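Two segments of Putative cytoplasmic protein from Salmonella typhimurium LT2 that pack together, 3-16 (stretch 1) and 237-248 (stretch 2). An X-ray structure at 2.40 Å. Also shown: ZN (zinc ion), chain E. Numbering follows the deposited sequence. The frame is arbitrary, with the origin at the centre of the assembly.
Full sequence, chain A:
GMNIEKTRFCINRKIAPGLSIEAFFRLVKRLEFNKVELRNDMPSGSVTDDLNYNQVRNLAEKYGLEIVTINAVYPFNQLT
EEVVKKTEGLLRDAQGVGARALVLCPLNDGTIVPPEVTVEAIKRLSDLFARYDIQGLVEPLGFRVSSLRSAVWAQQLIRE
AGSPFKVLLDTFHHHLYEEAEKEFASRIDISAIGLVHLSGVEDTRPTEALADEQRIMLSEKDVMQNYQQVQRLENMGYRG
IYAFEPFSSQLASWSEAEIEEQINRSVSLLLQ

Stretch 1 (3-16) NIEKTRFCINRKIA
Stretch 2 (237-248) GYRGIYAFEPFS

Residues 9-12 and 242-244 form neighbouring parallel strands, their axes 4.5 Å apart at closest approach and their N-to-C directions 29° apart. In stretch 1 an extended lead-in (Ile4 phi/psi -109/120) gives way to a 3-10 segment at 6-8, with Arg8 at -76/-6; the strand then runs from Phe9 (-90/145) to Asn12 (-76/138), and a second 3-10 segment covers 13-15. In stretch 2, Gly237 ends a helix in a Schellman motif; its positive phi (103/15) suits glycine. Tyr242, Ala243 and Phe244 are extended, near -105/125.

Phe9 pairs with Tyr242 (CA to CA 5.0 Å), Cys10 with Ala243 (4.2 Å) and Ile11 with Phe244 (5.4 Å). The hydrogen bonds alternate as parallel strands require: Tyr242 N to Arg8 O, 3.0 Å; Cys10 N to Tyr242 O, 2.7 Å; Phe244 N to Cys10 O, 3.0 Å; Asn12 N to Phe244 O, 3.1 Å. Ala243 CA also approaches Cys10 O at 3.1 Å, a CA-H...O contact.

Phe9, Ile11, Tyr242 and Phe244 share one face of the sheet. Both phenylalanines and Tyr242 are m at chi1. The Phe9 and Phe244 rings lie near parallel (21°) but slid apart, centroids 5.6 Å apart, with Phe9 CD1 3.7 Å from Phe244 CE2. Ile11 (m, m) brings CD1 to the edge of the Phe244 ring, 4.3 Å from CD2. These large apolar groups fill a buried layer. On the other face Cys10 (t) and Ala243 are small enough for close pairing, CB to CB 3.6 Å, and Cys10 CB also meets Ile241 CG2 at 3.5 Å.

Arg8 (m, t, p, chi4 -169°) reaches across before the strand pairing begins. Its long side chain lets the guanidinium satisfy carbonyls of the loop: NE and NH2 both donate to Gly240 O, at 2.9 and 3.0 Å, and NH2 makes a weak bond to Tyr238 O at 3.1 Å. Gly240 fits here because a CB would clash with Tyr238 CZ.

At the end of the first strand, Asn12 (t, chi2 -58°) accepts from Lys14 N through OD1 at 3.0 Å, bracing the turn into the 3-10 segment. Lys14 (t, p, t, chi4 143°) sets CG over one face of the Phe247 ring, 4.3 Å from the ring centroid, while its CE comes 3.6 Å from Phe247 CD1; Ile15 (t, t) packs CG1 against Pro246 CG at 3.6 Å. Glu245 (t, t, chi3 41°) supplies a carboxylate to the metal, OE1 to ZN 2.1 Å, with further ligands elsewhere in the structure. Altogether 890 Å² is buried between the stretches.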

ATOM      1  N   ASN A   3      -0.119  19.085 -11.209  1.00 48.03           N
ATOM      2  CA  ASN A   3      -1.348  19.459 -10.539  1.00 48.34           C
ATOM      3  C   ASN A   3      -2.028  18.169 -10.100  1.00 47.59           C
ATOM      4  O   ASN A   3      -2.762  17.538 -10.868  1.00 48.65           O
ATOM      5  CB  ASN A   3      -2.247  20.327 -11.449  1.00 52.33           C
ATOM      6  CG  ASN A   3      -3.495  20.847 -10.710  1.00 65.36           C
ATOM      7  OD1 ASN A   3      -3.402  21.722  -9.824  1.00 77.16           O
ATOM      8  ND2 ASN A   3      -4.663  20.283 -11.052  1.00 67.65           N
ATOM      9  N   ILE A   4      -1.730  17.775  -8.865  1.00 47.44           N
ATOM     10  CA  ILE A   4      -2.359  16.640  -8.225  1.00 46.82           C
ATOM     11  C   ILE A   4      -3.276  17.172  -7.128  1.00 46.77           C
ATOM     12  O   ILE A   4      -2.828  17.841  -6.191  1.00 46.65           O
ATOM     13  CB  ILE A   4      -1.287  15.678  -7.648  1.00 47.04           C
ATOM     14  CG1 ILE A   4      -0.393  15.138  -8.777  1.00 48.88           C
ATOM     15  CG2 ILE A   4      -1.946  14.513  -6.908  1.00 48.34           C
ATOM     16  CD1 ILE A   4       0.949  14.514  -8.300  1.00 49.61           C
ATOM     17  N   GLU A   5      -4.563  16.866  -7.244  1.00 46.94           N
ATOM     18  CA  GLU A   5      -5.547  17.313  -6.264  1.00 47.65           C
ATOM     19  C   GLU A   5      -5.208  16.763  -4.857  1.00 46.44           C
ATOM     20  O   GLU A   5      -4.936  15.555  -4.689  1.00 46.96           O
ATOM     21  CB  GLU A   5      -6.942  16.870  -6.717  1.00 48.46           C
ATOM     22  CG  GLU A   5      -8.083  17.736  -6.182  1.00 57.29           C
ATOM     23  CD  GLU A   5      -9.441  17.391  -6.825  1.00 58.23           C
ATOM     24  OE1 GLU A   5      -9.466  16.612  -7.815  1.00 70.12           O
ATOM     25  OE2 GLU A   5     -10.485  17.900  -6.337  1.00 67.74           O
ATOM     26  N   LYS A   6      -5.189  17.651  -3.859  1.00 46.21           N
ATOM     27  CA  LYS A   6      -4.777  17.278  -2.481  1.00 46.61           C
ATOM     28  C   LYS A   6      -5.618  16.098  -1.936  1.00 46.79           C
ATOM     29  O   LYS A   6      -5.111  15.217  -1.225  1.00 46.84           O
ATOM     30  CB  LYS A   6      -4.851  18.488  -1.531  1.00 45.56           C
ATOM     31  N   THR A   7      -6.907  16.120  -2.286  1.00 47.31           N
ATOM     32  CA  THR A   7      -7.885  15.032  -2.074  1.00 47.62           C
ATOM     33  C   THR A   7      -7.354  13.621  -2.352  1.00 46.35           C
ATOM     34  O   THR A   7      -7.762  12.658  -1.687  1.00 45.16           O
ATOM     35  CB  THR A   7      -9.102  15.288  -3.083  1.00 49.27           C
ATOM     36  OG1 THR A   7      -9.908  16.352  -2.586  1.00 57.13           O
ATOM     37  CG2 THR A   7     -10.013  14.047  -3.370  1.00 50.13           C
ATOM     38  N   ARG A   8      -6.514  13.511  -3.390  1.00 46.37           N
ATOM     39  CA  ARG A   8      -5.980  12.231  -3.870  1.00 46.08           C
ATOM     40  C   ARG A   8      -4.875  11.652  -2.993  1.00 45.81           C
ATOM     41  O   ARG A   8      -4.412  10.556  -3.272  1.00 47.38           O
ATOM     42  CB  ARG A   8      -5.406  12.363  -5.293  1.00 45.01           C
ATOM     43  CG  ARG A   8      -6.438  12.628  -6.364  1.00 46.77           C
ATOM     44  CD  ARG A   8      -5.781  12.912  -7.711  1.00 45.86           C
ATOM     45  NE  ARG A   8      -5.013  11.764  -8.180  1.00 47.93           N
ATOM     46  CZ  ARG A   8      -4.171  11.779  -9.218  1.00 45.66           C
ATOM     47  NH1 ARG A   8      -3.975  12.876  -9.926  1.00 43.08           N
ATOM     48  NH2 ARG A   8      -3.496  10.684  -9.542  1.00 45.07           N
ATOM     49  N   PHE A   9      -4.418  12.375  -1.975  1.00 45.90           N
ATOM     50  CA  PHE A   9      -3.366  11.845  -1.096  1.00 45.45           C
ATOM     51  C   PHE A   9      -3.956  11.081   0.082  1.00 45.00           C
ATOM     52  O   PHE A   9      -5.019  11.428   0.599  1.00 45.45           O
ATOM     53  CB  PHE A   9      -2.405  12.951  -0.636  1.00 45.92           C
ATOM     54  CG  PHE A   9      -1.486  13.438  -1.723  1.00 43.31           C
ATOM     55  CD1 PHE A   9      -0.525  12.586  -2.271  1.00 40.73           C
ATOM     56  CD2 PHE A   9      -1.569  14.745  -2.197  1.00 48.35           C
ATOM     57  CE1 PHE A   9       0.323  13.000  -3.290  1.00 40.52           C
ATOM     58  CE2 PHE A   9      -0.697  15.190  -3.224  1.00 48.87           C
ATOM     59  CZ  PHE A   9       0.248  14.303  -3.772  1.00 45.05           C
ATOM     60  N   CYS A  10      -3.253  10.021   0.490  1.00 45.30           N
ATOM     61  CA  CYS A  10      -3.703   9.117   1.577  1.00 45.26           C
ATOM     62  C   CYS A  10      -2.549   8.906   2.541  1.00 45.06           C
ATOM     63  O   CYS A  10      -1.396   8.781   2.133  1.00 44.93           O
ATOM     64  CB  CYS A  10      -4.131   7.758   0.985  1.00 45.72           C
ATOM     65  SG  CYS A  10      -4.702   6.480   2.150  1.00 46.56           S
ATOM     66  N   ILE A  11      -2.840   8.887   3.828  1.00 45.00           N
ATOM     67  CA  ILE A  11      -1.790   8.665   4.796  1.00 44.93           C
ATOM     68  C   ILE A  11      -1.914   7.250   5.343  1.00 46.09           C
ATOM     69  O   ILE A  11      -2.907   6.896   5.995  1.00 46.49           O
ATOM     70  CB  ILE A  11      -1.814   9.699   5.937  1.00 45.84           C
ATOM     71  CG1 ILE A  11      -2.008  11.132   5.388  1.00 44.17           C
ATOM     72  CG2 ILE A  11      -0.538   9.579   6.785  1.00 45.13           C
ATOM     73  CD1 ILE A  11      -0.982  11.577   4.363  1.00 43.88           C
ATOM     74  N   ASN A  12      -0.894   6.449   5.070  1.00 46.19           N
ATOM     75  CA  ASN A  12      -0.801   5.116   5.630  1.00 46.11           C
ATOM     76  C   ASN A  12      -0.377   5.208   7.124  1.00 46.06           C
ATOM     77  O   ASN A  12       0.520   5.992   7.497  1.00 45.10           O
ATOM     78  CB  ASN A  12       0.176   4.269   4.794  1.00 45.89           C
ATOM     79  CG  ASN A  12       0.117   2.794   5.132  1.00 43.97           C
ATOM     80  OD1 ASN A  12       0.327   2.418   6.283  1.00 42.64           O
ATOM     81  ND2 ASN A  12      -0.146   1.947   4.125  1.00 41.68           N
ATOM     82  N   ARG A  13      -1.022   4.396   7.966  1.00 45.52           N
ATOM     83  CA  ARG A  13      -0.765   4.434   9.405  1.00 45.99           C
ATOM     84  C   ARG A  13       0.647   4.001   9.827  1.00 46.32           C
ATOM     85  O   ARG A  13       1.028   4.239  10.974  1.00 45.90           O
ATOM     86  CB  ARG A  13      -1.802   3.615  10.180  1.00 45.93           C
ATOM     87  CG  ARG A  13      -1.788   3.917  11.668  1.00 45.25           C
ATOM     88  CD  ARG A  13      -2.721   3.029  12.483  1.00 47.71           C
ATOM     89  NE  ARG A  13      -2.641   3.352  13.921  1.00 47.14           N
ATOM     90  CZ  ARG A  13      -2.867   2.495  14.913  1.00 45.19           C
ATOM     91  NH1 ARG A  13      -3.209   1.241  14.656  1.00 46.97           N
ATOM     92  NH2 ARG A  13      -2.757   2.896  16.172  1.00 43.82           N
ATOM     93  N   LYS A  14       1.423   3.376   8.929  1.00 46.55           N
ATOM     94  CA  LYS A  14       2.809   2.998   9.269  1.00 46.21           C
ATOM     95  C   LYS A  14       3.691   4.197   9.618  1.00 45.78           C
ATOM     96  O   LYS A  14       4.703   4.028  10.290  1.00 45.62           O
ATOM     97  CB  LYS A  14       3.475   2.190   8.146  1.00 47.33           C
ATOM     98  CG  LYS A  14       4.621   1.259   8.633  1.00 47.18           C
ATOM     99  CD  LYS A  14       4.095  -0.090   9.115  1.00 48.07           C
ATOM    100  CE  LYS A  14       5.164  -0.900   9.842  1.00 53.42           C
ATOM    101  NZ  LYS A  14       4.665  -1.713  11.026  1.00 53.86           N
ATOM    102  N   ILE A  15       3.310   5.394   9.150  1.00 45.94           N
ATOM    103  CA  ILE A  15       4.048   6.639   9.434  1.00 45.79           C
ATOM    104  C   ILE A  15       3.961   7.076  10.910  1.00 45.83           C
ATOM    105  O   ILE A  15       4.783   7.854  11.381  1.00 46.38           O
ATOM    106  CB  ILE A  15       3.570   7.795   8.488  1.00 45.07           C
ATOM    107  CG1 ILE A  15       4.596   8.916   8.399  1.00 42.58           C
ATOM    108  CG2 ILE A  15       2.204   8.349   8.900  1.00 47.68           C
ATOM    109  CD1 ILE A  15       4.330   9.873   7.248  1.00 43.89           C
ATOM    110  N   ALA A  16       2.981   6.551  11.638  1.00 46.00           N
ATOM    111  CA  ALA A  16       2.704   6.999  12.998  1.00 45.47           C
ATOM    112  C   ALA A  16       2.567   5.844  13.986  1.00 45.33           C
ATOM    113  O   ALA A  16       1.490   5.666  14.583  1.00 45.66           O
ATOM    114  CB  ALA A  16       1.436   7.845  13.011  1.00 47.15           C
ATOM    115  N   GLY A 237      -1.923   8.915 -17.425  1.00 45.22           N
ATOM    116  CA  GLY A 237      -3.344   9.138 -17.156  1.00 44.41           C
ATOM    117  C   GLY A 237      -3.859   8.660 -15.809  1.00 43.75           C
ATOM    118  O   GLY A 237      -5.059   8.576 -15.616  1.00 42.22           O
ATOM    119  N   TYR A 238      -2.971   8.356 -14.865  1.00 44.60           N
ATOM    120  CA  TYR A 238      -3.411   7.890 -13.540  1.00 45.78           C
ATOM    121  C   TYR A 238      -4.092   9.012 -12.767  1.00 45.54           C
ATOM    122  O   TYR A 238      -3.475  10.054 -12.547  1.00 45.56           O
ATOM    123  CB  TYR A 238      -2.224   7.372 -12.719  1.00 44.98           C
ATOM    124  CG  TYR A 238      -2.583   6.811 -11.354  1.00 43.52           C
ATOM    125  CD1 TYR A 238      -3.258   5.605 -11.230  1.00 46.01           C
ATOM    126  CD2 TYR A 238      -2.204   7.463 -10.187  1.00 43.96           C
ATOM    127  CE1 TYR A 238      -3.565   5.057  -9.959  1.00 45.07           C
ATOM    128  CE2 TYR A 238      -2.499   6.928  -8.917  1.00 44.80           C
ATOM    129  CZ  TYR A 238      -3.183   5.731  -8.810  1.00 44.80           C
ATOM    130  OH  TYR A 238      -3.493   5.216  -7.568  1.00 41.88           O
ATOM    131  N   ARG A 239      -5.334   8.772 -12.337  1.00 44.90           N
ATOM    132  CA  ARG A 239      -6.096   9.696 -11.491  1.00 44.90           C
ATOM    133  C   ARG A 239      -6.415   9.100 -10.122  1.00 44.71           C
ATOM    134  O   ARG A 239      -7.313   9.590  -9.436  1.00 44.43           O
ATOM    135  CB  ARG A 239      -7.423  10.058 -12.178  1.00 45.93           C
ATOM    136  CG  ARG A 239      -7.265  10.816 -13.476  1.00 48.53           C
ATOM    137  CD  ARG A 239      -6.788  12.252 -13.225  1.00 53.13           C
ATOM    138  NE  ARG A 239      -6.177  12.820 -14.426  1.00 56.68           N
ATOM    139  CZ  ARG A 239      -4.867  12.852 -14.694  1.00 55.84           C
ATOM    140  NH1 ARG A 239      -3.973  12.365 -13.838  1.00 50.98           N
ATOM    141  NH2 ARG A 239      -4.444  13.396 -15.838  1.00 54.23           N
ATOM    142  N   GLY A 240      -5.686   8.052  -9.725  1.00 43.86           N
ATOM    143  CA  GLY A 240      -5.973   7.324  -8.495  1.00 43.80           C
ATOM    144  C   GLY A 240      -5.251   7.893  -7.298  1.00 43.54           C
ATOM    145  O   GLY A 240      -4.726   8.978  -7.353  1.00 44.39           O
ATOM    146  N   ILE A 241      -5.213   7.140  -6.216  1.00 43.33           N
ATOM    147  CA  ILE A 241      -4.730   7.638  -4.935  1.00 44.24           C
ATOM    148  C   ILE A 241      -3.216   7.395  -4.760  1.00 45.71           C
ATOM    149  O   ILE A 241      -2.678   6.330  -5.125  1.00 45.92           O
ATOM    150  CB  ILE A 241      -5.515   6.974  -3.766  1.00 44.62           C
ATOM    151  CG1 ILE A 241      -7.009   7.359  -3.850  1.00 44.51           C
ATOM    152  CG2 ILE A 241      -4.925   7.365  -2.416  1.00 44.85           C
ATOM    153  CD1 ILE A 241      -7.934   6.566  -2.933  1.00 45.61           C
ATOM    154  N   TYR A 242      -2.541   8.406  -4.221  1.00 44.69           N
ATOM    155  CA  TYR A 242      -1.177   8.283  -3.765  1.00 43.75           C
ATOM    156  C   TYR A 242      -1.213   8.255  -2.239  1.00 43.59           C
ATOM    157  O   TYR A 242      -1.722   9.178  -1.589  1.00 42.14           O
ATOM    158  CB  TYR A 242      -0.350   9.474  -4.256  1.00 44.46           C
ATOM    159  CG  TYR A 242      -0.137   9.522  -5.762  1.00 45.56           C
ATOM    160  CD1 TYR A 242       0.756   8.646  -6.381  1.00 43.37           C
ATOM    161  CD2 TYR A 242      -0.810  10.462  -6.566  1.00 45.75           C
ATOM    162  CE1 TYR A 242       0.965   8.677  -7.738  1.00 40.75           C
ATOM    163  CE2 TYR A 242      -0.600  10.510  -7.949  1.00 45.08           C
ATOM    164  CZ  TYR A 242       0.290   9.601  -8.519  1.00 44.75           C
ATOM    165  OH  TYR A 242       0.536   9.607  -9.865  1.00 45.27           O
ATOM    166  N   ALA A 243      -0.662   7.182  -1.680  1.00 44.82           N
ATOM    167  CA  ALA A 243      -0.621   6.944  -0.238  1.00 44.26           C
ATOM    168  C   ALA A 243       0.816   6.860   0.179  1.00 45.33           C
ATOM    169  O   ALA A 243       1.580   6.137  -0.442  1.00 46.02           O
ATOM    170  CB  ALA A 243      -1.328   5.633   0.117  1.00 43.43           C
ATOM    171  N   PHE A 244       1.164   7.585   1.244  1.00 46.24           N
ATOM    172  CA  PHE A 244       2.515   7.624   1.781  1.00 46.13           C
ATOM    173  C   PHE A 244       2.694   6.476   2.775  1.00 47.43           C
ATOM    174  O   PHE A 244       1.911   6.359   3.722  1.00 46.30           O
ATOM    175  CB  PHE A 244       2.793   8.985   2.444  1.00 46.05           C
ATOM    176  CG  PHE A 244       2.937  10.113   1.453  1.00 44.80           C
ATOM    177  CD1 PHE A 244       4.075  10.219   0.664  1.00 42.88           C
ATOM    178  CD2 PHE A 244       1.926  11.060   1.294  1.00 47.91           C
ATOM    179  CE1 PHE A 244       4.206  11.252  -0.269  1.00 46.57           C
ATOM    180  CE2 PHE A 244       2.059  12.120   0.375  1.00 46.52           C
ATOM    181  CZ  PHE A 244       3.194  12.208  -0.411  1.00 45.83           C
ATOM    182  N   GLU A 245       3.701   5.621   2.527  1.00 47.95           N
ATOM    183  CA  GLU A 245       3.924   4.390   3.310  1.00 47.87           C
ATOM    184  C   GLU A 245       5.421   4.192   3.663  1.00 46.16           C
ATOM    185  O   GLU A 245       6.094   3.325   3.123  1.00 46.91           O
ATOM    186  CB  GLU A 245       3.347   3.150   2.583  1.00 46.58           C
ATOM    187  CG  GLU A 245       3.404   1.843   3.415  1.00 48.53           C
ATOM    188  CD  GLU A 245       3.200   0.569   2.592  1.00 49.69           C
ATOM    189  OE1 GLU A 245       3.734   0.469   1.468  1.00 55.74           O
ATOM    190  OE2 GLU A 245       2.523  -0.365   3.071  1.00 52.88           O
ATOM    191  N   PRO A 246       5.945   5.011   4.570  1.00 45.57           N
ATOM    192  CA  PRO A 246       7.256   4.726   5.127  1.00 46.70           C
ATOM    193  C   PRO A 246       7.243   3.560   6.146  1.00 47.53           C
ATOM    194  O   PRO A 246       6.193   3.256   6.725  1.00 46.75           O
ATOM    195  CB  PRO A 246       7.615   6.042   5.805  1.00 45.59           C
ATOM    196  CG  PRO A 246       6.334   6.584   6.227  1.00 45.08           C
ATOM    197  CD  PRO A 246       5.379   6.248   5.129  1.00 46.15           C
ATOM    198  N   PHE A 247       8.405   2.923   6.347  1.00 48.94           N
ATOM    199  CA  PHE A 247       8.563   1.763   7.271  1.00 48.47           C
ATOM    200  C   PHE A 247       9.681   1.889   8.329  1.00 47.65           C
ATOM    201  O   PHE A 247       9.701   1.128   9.307  1.00 46.65           O
ATOM    202  CB  PHE A 247       8.883   0.507   6.464  1.00 48.80           C
ATOM    203  CG  PHE A 247       7.699  -0.218   5.974  1.00 49.20           C
ATOM    204  CD1 PHE A 247       7.087  -1.176   6.768  1.00 53.16           C
ATOM    205  CD2 PHE A 247       7.209   0.022   4.693  1.00 52.48           C
ATOM    206  CE1 PHE A 247       5.973  -1.870   6.315  1.00 51.29           C
ATOM    207  CE2 PHE A 247       6.108  -0.673   4.216  1.00 51.25           C
ATOM    208  CZ  PHE A 247       5.486  -1.626   5.033  1.00 54.68           C
ATOM    209  N   SER A 248      10.624   2.797   8.114  1.00 47.38           N
ATOM    210  CA  SER A 248      11.813   2.882   8.971  1.00 47.99           C
ATOM    211  C   SER A 248      11.515   2.992  10.467  1.00 47.69           C
ATOM    212  O   SER A 248      10.518   3.579  10.873  1.00 50.50           O
ATOM    213  CB  SER A 248      12.657   4.092   8.559  1.00 47.35           C
ATOM    214  OG  SER A 248      13.669   4.331   9.508  1.00 43.43           O
TER
HETATM  215 ZN    ZN E 300       3.325  -0.864  -0.151  1.00 45.13          ZN